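Long-range contacts in squalene synthase HpnC (Alicyclobacillus acidocaldarius subsp. acidocaldarius, PDB 4HD1), which probably joins two isoprenoid diphosphates head to head, as an enzyme of the squalene/phytoene synthase family: residues 107-112 / 137-142; 147-152 / 232-237; 158-163 / 221-226; 184-189 / 214-219. All blocks are in the same frame, centred on the assembly; numbering follows the deposited sequence.

Contact 1: 107-112 / 137-142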
loop_
_atom_site.group_PDB
_atom_site.type_symbol
_atom_site.label_atom_id
_atom_site.label_comp_id
_atom_site.label_asym_id
_atom_site.label_seq_id
_atom_site.Cartn_x
_atom_site.Cartn_y
_atom_site.Cartn_z
ATOM N N LEU A 107 -9.023 8.623 -3.320
ATOM C CA LEU A 107 -9.563 9.256 -2.110
ATOM C C LEU A 107 -9.265 8.452 -0.841
ATOM O O LEU A 107 -9.140 9.022 0.233
ATOM C CB LEU A 107 -11.076 9.478 -2.230
ATOM C CG LEU A 107 -11.614 10.447 -3.285
ATOM C CD1 LEU A 107 -13.123 10.290 -3.422
ATOM C CD2 LEU A 107 -11.256 11.891 -2.964
ATOM N N ARG A 108 -9.155 7.134 -0.967
ATOM C CA ARG A 108 -8.856 6.288 0.190
ATOM C C ARG A 108 -7.397 6.375 0.616
ATOM O O ARG A 108 -7.091 6.348 1.808
ATOM C CB ARG A 108 -9.279 4.844 -0.057
ATOM C CG ARG A 108 -10.773 4.675 0.095
ATOM C CD ARG A 108 -11.216 3.239 -0.065
ATOM N NE ARG A 108 -12.591 3.089 0.399
ATOM C CZ ARG A 108 -13.304 1.972 0.299
ATOM N NH1 ARG A 108 -12.781 0.885 -0.255
ATOM N NH2 ARG A 108 -14.548 1.942 0.753
ATOM N N LEU A 109 -6.508 6.499 -0.361
ATOM C CA LEU A 109 -5.087 6.676 -0.081
ATOM C C LEU A 109 -4.825 7.998 0.624
ATOM O O LEU A 109 -3.942 8.078 1.482
ATOM C CB LEU A 109 -4.273 6.593 -1.369
ATOM C CG LEU A 109 -4.113 5.168 -1.881
ATOM C CD1 LEU A 109 -3.737 5.182 -3.355
ATOM C CD2 LEU A 109 -3.099 4.397 -1.040
ATOM N N ILE A 110 -5.595 9.020 0.244
ATOM C CA ILE A 110 -5.560 10.338 0.886
ATOM C C ILE A 110 -6.066 10.218 2.323
ATOM O O ILE A 110 -5.443 10.734 3.249
ATOM C CB ILE A 110 -6.379 11.386 0.086
ATOM C CG1 ILE A 110 -5.617 11.786 -1.185
ATOM C CG2 ILE A 110 -6.693 12.617 0.935
ATOM C CD1 ILE A 110 -6.407 12.641 -2.151
ATOM N N GLU A 111 -7.184 9.515 2.487
ATOM C CA GLU A 111 -7.780 9.253 3.795
ATOM C C GLU A 111 -6.866 8.422 4.701
ATOM O O GLU A 111 -6.873 8.613 5.911
ATOM C CB GLU A 111 -9.156 8.587 3.627
ATOM C CG GLU A 111 -9.864 8.172 4.916
ATOM C CD GLU A 111 -10.421 9.338 5.721
ATOM O OE1 GLU A 111 -10.293 10.506 5.284
ATOM O OE2 GLU A 111 -10.992 9.079 6.805
ATOM N N ALA A 112 -6.071 7.523 4.116
ATOM C CA ALA A 112 -5.127 6.701 4.883
ATOM C C ALA A 112 -4.181 7.560 5.716
ATOM O O ALA A 112 -3.876 7.230 6.861
ATOM C CB ALA A 112 -4.333 5.788 3.963
ATOM N N ASP A 137 -5.067 -1.784 0.387
ATOM C CA ASP A 137 -6.025 -2.210 -0.651
ATOM C C ASP A 137 -6.112 -1.298 -1.889
ATOM O O ASP A 137 -6.196 -1.806 -3.006
ATOM C CB ASP A 137 -7.436 -2.374 -0.075
ATOM C CG ASP A 137 -7.532 -3.471 0.976
ATOM O OD1 ASP A 137 -6.499 -4.113 1.300
ATOM O OD2 ASP A 137 -8.665 -3.684 1.479
ATOM N N PRO A 138 -6.116 0.045 -1.708
ATOM C CA PRO A 138 -6.351 0.836 -2.920
ATOM C C PRO A 138 -5.275 0.686 -4.009
ATOM O O PRO A 138 -5.600 0.794 -5.189
ATOM C CB PRO A 138 -6.432 2.271 -2.392
ATOM C CG PRO A 138 -6.887 2.117 -0.976
ATOM C CD PRO A 138 -6.154 0.893 -0.499
ATOM N N VAL A 139 -4.027 0.404 -3.625
ATOM C CA VAL A 139 -2.942 0.202 -4.597
ATOM C C VAL A 139 -3.262 -0.976 -5.519
ATOM O O VAL A 139 -3.210 -0.853 -6.761
ATOM C CB VAL A 139 -1.584 -0.042 -3.907
ATOM C CG1 VAL A 139 -0.471 -0.104 -4.946
ATOM C CG2 VAL A 139 -1.288 1.059 -2.889
ATOM N N GLY A 140 -3.599 -2.112 -4.897
ATOM C CA GLY A 140 -3.988 -3.324 -5.603
ATOM C C GLY A 140 -5.128 -3.089 -6.570
ATOM O O GLY A 140 -5.084 -3.552 -7.710
ATOM N N ARG A 141 -6.139 -2.350 -6.124
ATOM C CA ARG A 141 -7.295 -2.029 -6.967
ATOM C C ARG A 141 -6.934 -1.207 -8.216
ATOM O O ARG A 141 -7.435 -1.483 -9.318
ATOM C CB ARG A 141 -8.383 -1.346 -6.136
ATOM C CG ARG A 141 -8.981 -2.289 -5.101
ATOM C CD ARG A 141 -10.068 -1.654 -4.251
ATOM N NE ARG A 141 -10.750 -2.697 -3.490
ATOM C CZ ARG A 141 -12.004 -2.629 -3.051
ATOM N NH1 ARG A 141 -12.741 -1.548 -3.275
ATOM N NH2 ARG A 141 -12.523 -3.650 -2.383
ATOM N N LEU A 142 -6.054 -0.218 -8.039
ATOM C CA LEU A 142 -5.555 0.596 -9.148
ATOM C C LEU A 142 -4.693 -0.217 -10.120
ATOM O O LEU A 142 -4.779 -0.023 -11.334
ATOM C CB LEU A 142 -4.787 1.821 -8.632
ATOM C CG LEU A 142 -5.608 2.840 -7.830
ATOM C CD1 LEU A 142 -4.720 3.887 -7.178
ATOM C CD2 LEU A 142 -6.693 3.493 -8.682
#

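Contact 2: 147-152 / 232-237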
loop_
_atom_site.group_PDB
_atom_site.type_symbol
_atom_site.label_atom_id
_atom_site.label_comp_id
_atom_site.label_asym_id
_atom_site.label_seq_id
_atom_site.Cartn_x
_atom_site.Cartn_y
_atom_site.Cartn_z
ATOM N N PHE A 147 -4.488 -2.871 -15.618
ATOM C CA PHE A 147 -4.507 -4.079 -16.450
ATOM C C PHE A 147 -5.879 -4.472 -17.021
ATOM O O PHE A 147 -5.988 -5.500 -17.681
ATOM C CB PHE A 147 -3.951 -5.264 -15.651
ATOM C CG PHE A 147 -2.453 -5.354 -15.655
ATOM C CD1 PHE A 147 -1.790 -6.078 -16.650
ATOM C CD2 PHE A 147 -1.697 -4.717 -14.669
ATOM C CE1 PHE A 147 -0.403 -6.169 -16.662
ATOM C CE2 PHE A 147 -0.310 -4.811 -14.674
ATOM C CZ PHE A 147 0.338 -5.535 -15.676
ATOM N N GLY A 148 -6.916 -3.673 -16.766
ATOM C CA GLY A 148 -8.285 -4.007 -17.188
ATOM C C GLY A 148 -8.905 -5.181 -16.436
ATOM O O GLY A 148 -9.664 -5.972 -17.012
ATOM N N CYS A 149 -8.592 -5.293 -15.148
ATOM C CA CYS A 149 -9.047 -6.423 -14.342
ATOM C C CYS A 149 -9.846 -6.022 -13.109
ATOM O O CYS A 149 -9.988 -6.817 -12.181
ATOM C CB CYS A 149 -7.852 -7.280 -13.914
ATOM S SG CYS A 149 -7.041 -8.115 -15.290
ATOM N N LEU A 150 -10.378 -4.803 -13.091
ATOM C CA LEU A 150 -11.042 -4.309 -11.881
ATOM C C LEU A 150 -12.559 -4.554 -11.832
ATOM O O LEU A 150 -13.352 -3.809 -12.415
ATOM C CB LEU A 150 -10.697 -2.836 -11.612
ATOM C CG LEU A 150 -11.184 -2.258 -10.275
ATOM C CD1 LEU A 150 -10.724 -3.071 -9.068
ATOM C CD2 LEU A 150 -10.753 -0.801 -10.145
ATOM N N ASP A 151 -12.938 -5.618 -11.131
ATOM C CA ASP A 151 -14.327 -5.895 -10.782
ATOM C C ASP A 151 -14.336 -6.321 -9.320
ATOM O O ASP A 151 -13.266 -6.518 -8.726
ATOM C CB ASP A 151 -14.910 -6.990 -11.677
ATOM C CG ASP A 151 -14.082 -8.260 -11.662
ATOM O OD1 ASP A 151 -13.922 -8.879 -10.590
ATOM O OD2 ASP A 151 -13.587 -8.646 -12.732
ATOM N N ASP A 152 -15.529 -6.483 -8.747
ATOM C CA ASP A 152 -15.669 -6.747 -7.311
ATOM C C ASP A 152 -15.027 -8.051 -6.861
ATOM O O ASP A 152 -14.447 -8.115 -5.774
ATOM C CB ASP A 152 -17.140 -6.714 -6.890
ATOM C CG ASP A 152 -17.767 -5.334 -7.040
ATOM O OD1 ASP A 152 -17.058 -4.377 -7.422
ATOM O OD2 ASP A 152 -18.979 -5.208 -6.779
ATOM N N SER A 232 -4.859 -16.675 -11.072
ATOM C CA SER A 232 -5.455 -17.447 -12.167
ATOM C C SER A 232 -6.474 -16.656 -12.989
ATOM O O SER A 232 -7.085 -17.206 -13.909
ATOM C CB SER A 232 -6.125 -18.716 -11.632
ATOM O OG SER A 232 -5.252 -19.429 -10.779
ATOM N N LEU A 233 -6.661 -15.378 -12.659
ATOM C CA LEU A 233 -7.769 -14.595 -13.216
ATOM C C LEU A 233 -7.319 -13.333 -13.953
ATOM O O LEU A 233 -8.147 -12.477 -14.304
ATOM C CB LEU A 233 -8.759 -14.222 -12.102
ATOM C CG LEU A 233 -9.270 -15.324 -11.161
ATOM C CD1 LEU A 233 -10.213 -14.742 -10.115
ATOM C CD2 LEU A 233 -9.971 -16.429 -11.938
ATOM N N VAL A 234 -6.012 -13.217 -14.190
ATOM C CA VAL A 234 -5.434 -12.000 -14.770
ATOM C C VAL A 234 -4.437 -12.343 -15.882
ATOM O O VAL A 234 -4.009 -13.496 -15.970
ATOM C CB VAL A 234 -4.767 -11.116 -13.685
ATOM C CG1 VAL A 234 -5.801 -10.649 -12.673
ATOM C CG2 VAL A 234 -3.632 -11.855 -12.983
ATOM N N PRO A 235 -4.068 -11.357 -16.736
ATOM C CA PRO A 235 -3.028 -11.627 -17.742
ATOM C C PRO A 235 -1.743 -12.156 -17.079
ATOM O O PRO A 235 -1.441 -11.761 -15.946
ATOM C CB PRO A 235 -2.792 -10.252 -18.377
ATOM C CG PRO A 235 -4.082 -9.523 -18.191
ATOM C CD PRO A 235 -4.601 -9.986 -16.858
ATOM N N PRO A 236 -1.009 -13.063 -17.759
ATOM C CA PRO A 236 0.182 -13.703 -17.152
ATOM C C PRO A 236 1.246 -12.723 -16.611
ATOM O O PRO A 236 1.893 -13.008 -15.599
ATOM C CB PRO A 236 0.760 -14.576 -18.284
ATOM C CG PRO A 236 -0.216 -14.541 -19.412
ATOM C CD PRO A 236 -1.376 -13.654 -19.062
ATOM N N ARG A 237 1.412 -11.579 -17.268
ATOM C CA ARG A 237 2.318 -10.543 -16.773
ATOM C C ARG A 237 1.897 -10.033 -15.387
ATOM O O ARG A 237 2.728 -9.947 -14.479
ATOM C CB ARG A 237 2.416 -9.388 -17.765
ATOM C CG ARG A 237 3.067 -9.751 -19.090
ATOM C CD ARG A 237 4.539 -9.408 -19.063
ATOM N NE ARG A 237 4.986 -8.847 -20.337
ATOM C CZ ARG A 237 5.936 -7.924 -20.461
ATOM N NH1 ARG A 237 6.537 -7.432 -19.383
ATOM N NH2 ARG A 237 6.272 -7.483 -21.667
#

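Contact 3: 158-163 / 221-226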
loop_
_atom_site.group_PDB
_atom_site.type_symbol
_atom_site.label_atom_id
_atom_site.label_comp_id
_atom_site.label_asym_id
_atom_site.label_seq_id
_atom_site.Cartn_x
_atom_site.Cartn_y
_atom_site.Cartn_z
ATOM N N SER A 158 -7.654 -9.282 -4.477
ATOM C CA SER A 158 -6.546 -8.329 -4.416
ATOM C C SER A 158 -6.390 -7.786 -2.994
ATOM O O SER A 158 -5.281 -7.780 -2.444
ATOM C CB SER A 158 -6.756 -7.192 -5.421
ATOM O OG SER A 158 -5.860 -6.122 -5.187
ATOM N N ASP A 159 -7.507 -7.368 -2.396
ATOM C CA ASP A 159 -7.501 -6.844 -1.026
ATOM C C ASP A 159 -6.905 -7.841 -0.020
ATOM O O ASP A 159 -6.135 -7.443 0.866
ATOM C CB ASP A 159 -8.905 -6.416 -0.590
ATOM C CG ASP A 159 -9.478 -5.272 -1.439
ATOM O OD1 ASP A 159 -8.732 -4.591 -2.198
ATOM O OD2 ASP A 159 -10.706 -5.060 -1.337
ATOM N N ALA A 160 -7.235 -9.128 -0.157
ATOM C CA ALA A 160 -6.660 -10.145 0.724
ATOM C C ALA A 160 -5.129 -10.096 0.669
ATOM O O ALA A 160 -4.460 -10.155 1.703
ATOM C CB ALA A 160 -7.179 -11.538 0.371
ATOM N N THR A 161 -4.584 -9.958 -0.535
ATOM C CA THR A 161 -3.134 -9.920 -0.733
ATOM C C THR A 161 -2.506 -8.615 -0.242
ATOM O O THR A 161 -1.519 -8.639 0.514
ATOM C CB THR A 161 -2.772 -10.137 -2.210
ATOM O OG1 THR A 161 -3.329 -11.378 -2.642
ATOM C CG2 THR A 161 -1.258 -10.179 -2.400
ATOM N N CYS A 162 -3.065 -7.486 -0.677
ATOM C CA CYS A 162 -2.573 -6.182 -0.239
ATOM C C CYS A 162 -2.584 -6.063 1.302
ATOM O O CYS A 162 -1.592 -5.644 1.898
ATOM C CB CYS A 162 -3.335 -5.049 -0.934
ATOM S SG CYS A 162 -2.817 -4.793 -2.650
ATOM N N THR A 163 -3.676 -6.484 1.938
ATOM C CA THR A 163 -3.767 -6.505 3.408
ATOM C C THR A 163 -2.753 -7.463 4.050
ATOM O O THR A 163 -2.092 -7.103 5.038
ATOM C CB THR A 163 -5.194 -6.852 3.877
ATOM O OG1 THR A 163 -6.078 -5.788 3.504
ATOM C CG2 THR A 163 -5.256 -7.060 5.389
ATOM N N GLN A 221 -0.967 -15.176 6.539
ATOM C CA GLN A 221 -0.765 -16.357 5.704
ATOM C C GLN A 221 -2.084 -16.825 5.073
ATOM O O GLN A 221 -2.121 -17.165 3.891
ATOM C CB GLN A 221 -0.093 -17.480 6.502
ATOM C CG GLN A 221 0.356 -18.670 5.660
ATOM C CD GLN A 221 1.392 -18.299 4.609
ATOM O OE1 GLN A 221 2.524 -17.912 4.935
ATOM N NE2 GLN A 221 1.011 -18.424 3.340
ATOM N N ALA A 222 -3.159 -16.814 5.859
ATOM C CA ALA A 222 -4.490 -17.178 5.369
ATOM C C ALA A 222 -4.963 -16.200 4.300
ATOM O O ALA A 222 -5.606 -16.598 3.322
ATOM C CB ALA A 222 -5.490 -17.242 6.517
ATOM N N LEU A 223 -4.633 -14.924 4.481
ATOM C CA LEU A 223 -4.951 -13.905 3.481
ATOM C C LEU A 223 -4.158 -14.077 2.177
ATOM O O LEU A 223 -4.720 -13.951 1.085
ATOM C CB LEU A 223 -4.804 -12.492 4.062
ATOM C CG LEU A 223 -5.898 -12.111 5.078
ATOM C CD1 LEU A 223 -5.506 -10.856 5.850
ATOM C CD2 LEU A 223 -7.273 -11.964 4.417
ATOM N N PHE A 224 -2.866 -14.377 2.292
ATOM C CA PHE A 224 -2.078 -14.782 1.128
ATOM C C PHE A 224 -2.707 -15.971 0.392
ATOM O O PHE A 224 -2.883 -15.914 -0.825
ATOM C CB PHE A 224 -0.621 -15.087 1.506
ATOM C CG PHE A 224 0.223 -13.859 1.671
ATOM C CD1 PHE A 224 0.302 -12.910 0.651
ATOM C CD2 PHE A 224 0.947 -13.644 2.842
ATOM C CE1 PHE A 224 1.076 -11.769 0.804
ATOM C CE2 PHE A 224 1.722 -12.500 2.997
ATOM C CZ PHE A 224 1.786 -11.565 1.976
ATOM N N ASP A 225 -3.058 -17.024 1.137
ATOM C CA ASP A 225 -3.686 -18.226 0.571
ATOM C C ASP A 225 -4.966 -17.916 -0.198
ATOM O O ASP A 225 -5.187 -18.452 -1.276
ATOM C CB ASP A 225 -3.995 -19.253 1.664
ATOM C CG ASP A 225 -2.747 -19.809 2.327
ATOM O OD1 ASP A 225 -1.625 -19.509 1.860
ATOM O OD2 ASP A 225 -2.897 -20.553 3.324
ATOM N N GLU A 226 -5.807 -17.053 0.364
ATOM C CA GLU A 226 -7.016 -16.604 -0.323
ATOM C C GLU A 226 -6.684 -15.708 -1.532
ATOM O O GLU A 226 -7.305 -15.827 -2.591
ATOM C CB GLU A 226 -7.946 -15.881 0.654
ATOM C CG GLU A 226 -9.372 -15.710 0.153
ATOM C CD GLU A 226 -10.196 -14.725 0.976
ATOM O OE1 GLU A 226 -9.733 -14.264 2.052
ATOM O OE2 GLU A 226 -11.326 -14.406 0.538
HETATM O O HOH W 1 -1.738 -13.523 -2.404
#

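Contact 4: 184-189 / 214-219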
loop_
_atom_site.group_PDB
_atom_site.type_symbol
_atom_site.label_atom_id
_atom_site.label_comp_id
_atom_site.label_asym_id
_atom_site.label_seq_id
_atom_site.Cartn_x
_atom_site.Cartn_y
_atom_site.Cartn_z
ATOM N N TYR A 184 1.014 -1.121 15.920
ATOM C CA TYR A 184 -0.030 -1.667 15.056
ATOM C C TYR A 184 -0.578 -3.002 15.556
ATOM O O TYR A 184 -1.656 -3.429 15.127
ATOM C CB TYR A 184 0.478 -1.792 13.613
ATOM C CG TYR A 184 0.701 -0.451 12.955
ATOM C CD1 TYR A 184 -0.370 0.276 12.432
ATOM C CD2 TYR A 184 1.976 0.106 12.875
ATOM C CE1 TYR A 184 -0.181 1.519 11.841
ATOM C CE2 TYR A 184 2.178 1.348 12.279
ATOM C CZ TYR A 184 1.097 2.049 11.760
ATOM O OH TYR A 184 1.285 3.281 11.169
ATOM N N VAL A 185 0.159 -3.657 16.454
ATOM C CA VAL A 185 -0.312 -4.908 17.053
ATOM C C VAL A 185 -1.602 -4.610 17.812
ATOM O O VAL A 185 -1.607 -3.735 18.667
ATOM C CB VAL A 185 0.729 -5.534 18.004
ATOM C CG1 VAL A 185 0.270 -6.907 18.449
ATOM C CG2 VAL A 185 2.082 -5.647 17.323
ATOM N N PRO A 186 -2.706 -5.301 17.475
ATOM C CA PRO A 186 -3.983 -5.013 18.139
ATOM C C PRO A 186 -3.940 -5.274 19.649
ATOM O O PRO A 186 -3.342 -6.265 20.092
ATOM C CB PRO A 186 -4.963 -5.963 17.445
ATOM C CG PRO A 186 -4.344 -6.230 16.114
ATOM C CD PRO A 186 -2.870 -6.276 16.381
ATOM N N ARG A 187 -4.587 -4.389 20.409
ATOM C CA ARG A 187 -4.603 -4.440 21.872
ATOM C C ARG A 187 -5.268 -5.714 22.406
ATOM O O ARG A 187 -4.773 -6.322 23.355
ATOM C CB ARG A 187 -5.293 -3.188 22.445
ATOM C CG ARG A 187 -4.722 -2.702 23.776
ATOM C CD ARG A 187 -5.579 -1.617 24.431
ATOM N NE ARG A 187 -4.996 -0.280 24.323
ATOM C CZ ARG A 187 -5.057 0.479 23.231
ATOM N NH1 ARG A 187 -5.672 0.032 22.144
ATOM N NH2 ARG A 187 -4.498 1.680 23.226
ATOM N N ALA A 188 -6.376 -6.116 21.781
ATOM C CA ALA A 188 -7.131 -7.307 22.182
ATOM C C ALA A 188 -6.392 -8.613 21.898
ATOM O O ALA A 188 -6.504 -9.567 22.664
ATOM C CB ALA A 188 -8.505 -7.313 21.528
ATOM N N ASP A 189 -5.630 -8.646 20.806
ATOM C CA ASP A 189 -4.847 -9.832 20.450
ATOM C C ASP A 189 -3.655 -10.032 21.386
ATOM O O ASP A 189 -3.208 -11.163 21.590
ATOM C CB ASP A 189 -4.374 -9.774 18.993
ATOM C CG ASP A 189 -5.525 -9.709 18.000
ATOM O OD1 ASP A 189 -6.691 -9.907 18.397
ATOM O OD2 ASP A 189 -5.264 -9.451 16.810
ATOM N N ALA A 214 2.465 -14.585 16.386
ATOM C CA ALA A 214 2.099 -15.820 15.684
ATOM C C ALA A 214 0.671 -15.787 15.153
ATOM O O ALA A 214 0.428 -16.192 14.023
ATOM C CB ALA A 214 2.319 -17.038 16.573
ATOM N N LEU A 215 -0.264 -15.288 15.960
ATOM C CA LEU A 215 -1.652 -15.151 15.525
ATOM C C LEU A 215 -1.787 -14.241 14.299
ATOM O O LEU A 215 -2.552 -14.544 13.379
ATOM C CB LEU A 215 -2.534 -14.632 16.663
ATOM C CG LEU A 215 -4.025 -14.488 16.333
ATOM C CD1 LEU A 215 -4.670 -15.846 16.079
ATOM C CD2 LEU A 215 -4.766 -13.732 17.427
ATOM N N GLU A 216 -1.044 -13.136 14.293
ATOM C CA GLU A 216 -1.063 -12.194 13.166
ATOM C C GLU A 216 -0.458 -12.816 11.911
ATOM O O GLU A 216 -1.012 -12.689 10.816
ATOM C CB GLU A 216 -0.338 -10.880 13.508
ATOM C CG GLU A 216 -0.729 -10.224 14.830
ATOM C CD GLU A 216 -2.232 -10.061 15.033
ATOM O OE1 GLU A 216 -3.025 -10.288 14.095
ATOM O OE2 GLU A 216 -2.627 -9.696 16.154
ATOM N N VAL A 217 0.678 -13.489 12.089
ATOM C CA VAL A 217 1.350 -14.205 11.011
ATOM C C VAL A 217 0.395 -15.198 10.335
ATOM O O VAL A 217 0.294 -15.217 9.106
ATOM C CB VAL A 217 2.634 -14.904 11.517
ATOM C CG1 VAL A 217 3.212 -15.837 10.455
ATOM C CG2 VAL A 217 3.665 -13.866 11.938
ATOM N N ASP A 218 -0.316 -15.988 11.141
ATOM C CA ASP A 218 -1.310 -16.945 10.642
ATOM C C ASP A 218 -2.425 -16.261 9.855
ATOM O O ASP A 218 -2.829 -16.752 8.800
ATOM C CB ASP A 218 -1.932 -17.751 11.793
ATOM C CG ASP A 218 -0.932 -18.658 12.503
ATOM O OD1 ASP A 218 0.260 -18.690 12.123
ATOM O OD2 ASP A 218 -1.353 -19.345 13.460
ATOM N N ARG A 219 -2.924 -15.140 10.378
ATOM C CA ARG A 219 -3.982 -14.370 9.721
ATOM C C ARG A 219 -3.542 -13.903 8.335
ATOM O O ARG A 219 -4.310 -13.982 7.366
ATOM C CB ARG A 219 -4.364 -13.154 10.562
ATOM C CG ARG A 219 -5.228 -13.452 11.774
ATOM C CD ARG A 219 -5.777 -12.152 12.332
ATOM N NE ARG A 219 -6.737 -12.347 13.417
ATOM C CZ ARG A 219 -6.561 -11.919 14.663
ATOM N NH1 ARG A 219 -5.459 -11.263 15.001
ATOM N NH2 ARG A 219 -7.494 -12.144 15.577
#

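Contact 1: 107-112 / 137-142
Leu109 and Pro138 carry this contact between helix 104-118 and helix 137-146, a nearly antiparallel pair in the all-helical fold of the squalene/phytoene synthases; the two segment axes approach to 9.7 Å at a signed crossing angle of -160°. Along Leu109, CB stands back, 4.9 Å from Pro138 CB. CG comes closer, 3.7 Å from Pro138 CB, the leucine and the proline ring passing alongside in opposite senses. Beyond the branch the methyls part: CD1 meets Leu142 CD1 tip to tip at 4.2 Å, and CD2 reaches Val139 CG2 at 4.2 Å. Cys51 of helix 41-56 also touches Leu109. An alanine in place of Leu109 would probably open a gap beside the proline ring and leave Leu142 CD1 and Val139 CG2 without this partner. Next to Leu109 in the helix, Arg108 lays its CB against Pro138 CG at 3.7 Å and runs extended to a guanidinium that salt-bridges Glu104. Arg141, tied to Asp159 by a salt bridge of its own, brings a second guanidinium from the other helix; their planes are 41° apart, and the like-charged NH1 atoms of Arg108 and Arg141 stand 3.9 Å from each other.

Contact 2: 147-152 / 232-237
Cys149 presses its sulfur into the angle between Val234 and Pro235, and this is the tight part of the contact. With SG anti to the carbonyl carbon (chi1 -67°), the sulfur lies 3.5 Å from Pro235 CD. The same atom touches Val234 CG1 at 3.8 Å, and Cys149 CB adds a longer approach of 4.1 Å to that methyl. Cys149 is buried here, with Leu144 and Arg154 also against its side chain. Phe147 makes the looser half. Its ring meets the proline obliquely, CD1 standing 4.4 Å from Pro235 CG. Farther round the ring, CE1 lies 4.4 Å from Arg237 CB. Arg237 itself is exposed, and its chain leads away from the phenylalanine to give NH1 to the backbone oxygen of Phe35. Pro37 and Leu40 touch the Phe147 ring as well, joining it to the loop ahead of helix 41-56. The whole contact is apolar and lies near the surface, where two helix-to-helix connections pass one another at one end of this all-helical fold. In the first, helix 137-146 ends in a Schellman motif with Gly148 at positive phi, and Asp151 then N-caps helix 152-172 through its side chain. In the second, Pro235 holds the N-cap position of helix 236-257.

Contact 3: 158-163 / 221-226
Leu223 sets CG anti to its carbonyl carbon (chi1 -71°) and chi2 (166°) places CD1, while Thr163 holds CG2 anti to its backbone N; the leucine branch and the threonine methyl cross, CD1 of Leu223 lying 3.8 Å from CG2 of Thr163. The other leucine methyl, CD2, rests on Ala160 CB at 4.1 Å. Helix 152-172 and helix 207-227 run roughly antiparallel here, and the axes of the two segments come within 7.6 Å at a signed crossing angle of -146°. Ala160 is small enough to let the helices come close: its O lies 3.3 Å from Leu223 CB, and its CB lies 3.5 Å from Leu223 O, each residue setting CB against the other's carbonyl. An alanine in place of Leu223 would keep that approach of CB to Ala160 O but is likely to open a gap beside Thr163 CG2 and leave Ala160 CB less well packed. Next to this seam, Phe224 brings CE1 to 4.1 Å from Thr161 O. A water at the edge of the ring, in its plane, bridges the helices: it lies 2.7 Å from Thr161 OG1 and donates to Phe224 O at 3.1 Å. Polar ends are engaged elsewhere, Thr163 OG1 with Asp137 and Glu226 OE2 in a salt bridge to Arg156, while Glu226 OE1 lies near Ala160 CB. The chemistry implies a junction held by close fit of small and branched residues, in which the polar tie across the two segments runs through a single water.

Contact 4: 184-189 / 214-219
Asp189 OD2 takes a salt bridge from Arg219 NH1 at 2.6 Å and has Glu216 OE2 only 2.7 Å away. The salt bridge is made tip to tip: NH1 reaches the oxygen from above the aspartate plane, 55° out of it, along a bent N-H...O line of 139°. For the other pair, a distance so short between two acid oxygens suggests that one carries a proton, without telling which. Arg219 NH1 serves both acids, because it also salt-bridges Glu216 OE1 at 2.8 Å, on the syn side but tilted from the carboxylate plane, while the oxygen lies in the guanidinium plane. The glutamate chain bends at chi2 (-50°), which turns CD back toward the arginine. Glu216 OE2 touches Pro186 CD at 3.4 Å, the proline and the acid meeting tip to tip. Leu215 roofs the guanidinium, its CG 3.7 Å above one face and offset toward the rim, and its CD2 lies 4.1 Å from Asp189 CG. Trp125 of helix 125-135 adds a cation-pi contact with Arg219 and touches both acids. The network thus joins the short helix 187-191, whose N-cap is Pro186, to helix 207-227 and to the start of helix 125-135, while Val217 packs on helix 236-257.

From the N terminus, contact 1 is the first to close, in series with the rest: helix 137-146 returns against helix 104-118 after a mostly helical excursion of 24 residues. Contact 2 opens just beyond it, at the end of helix 137-146, and closes 79 residues later at the start of helix 236-257. Contact 3 is nested inside that loop, and contact 4 inside the loop of contact 3; none cross. Contact 3 ties helix 152-172 to helix 207-227, and contact 4 ties helix 187-191 to the same long helix, with centres about 15 Å apart. Contact 1 touches contact 3 where Gly140 packs on Ser158, and contact 2 where Arg141 O meets Leu150 CD2.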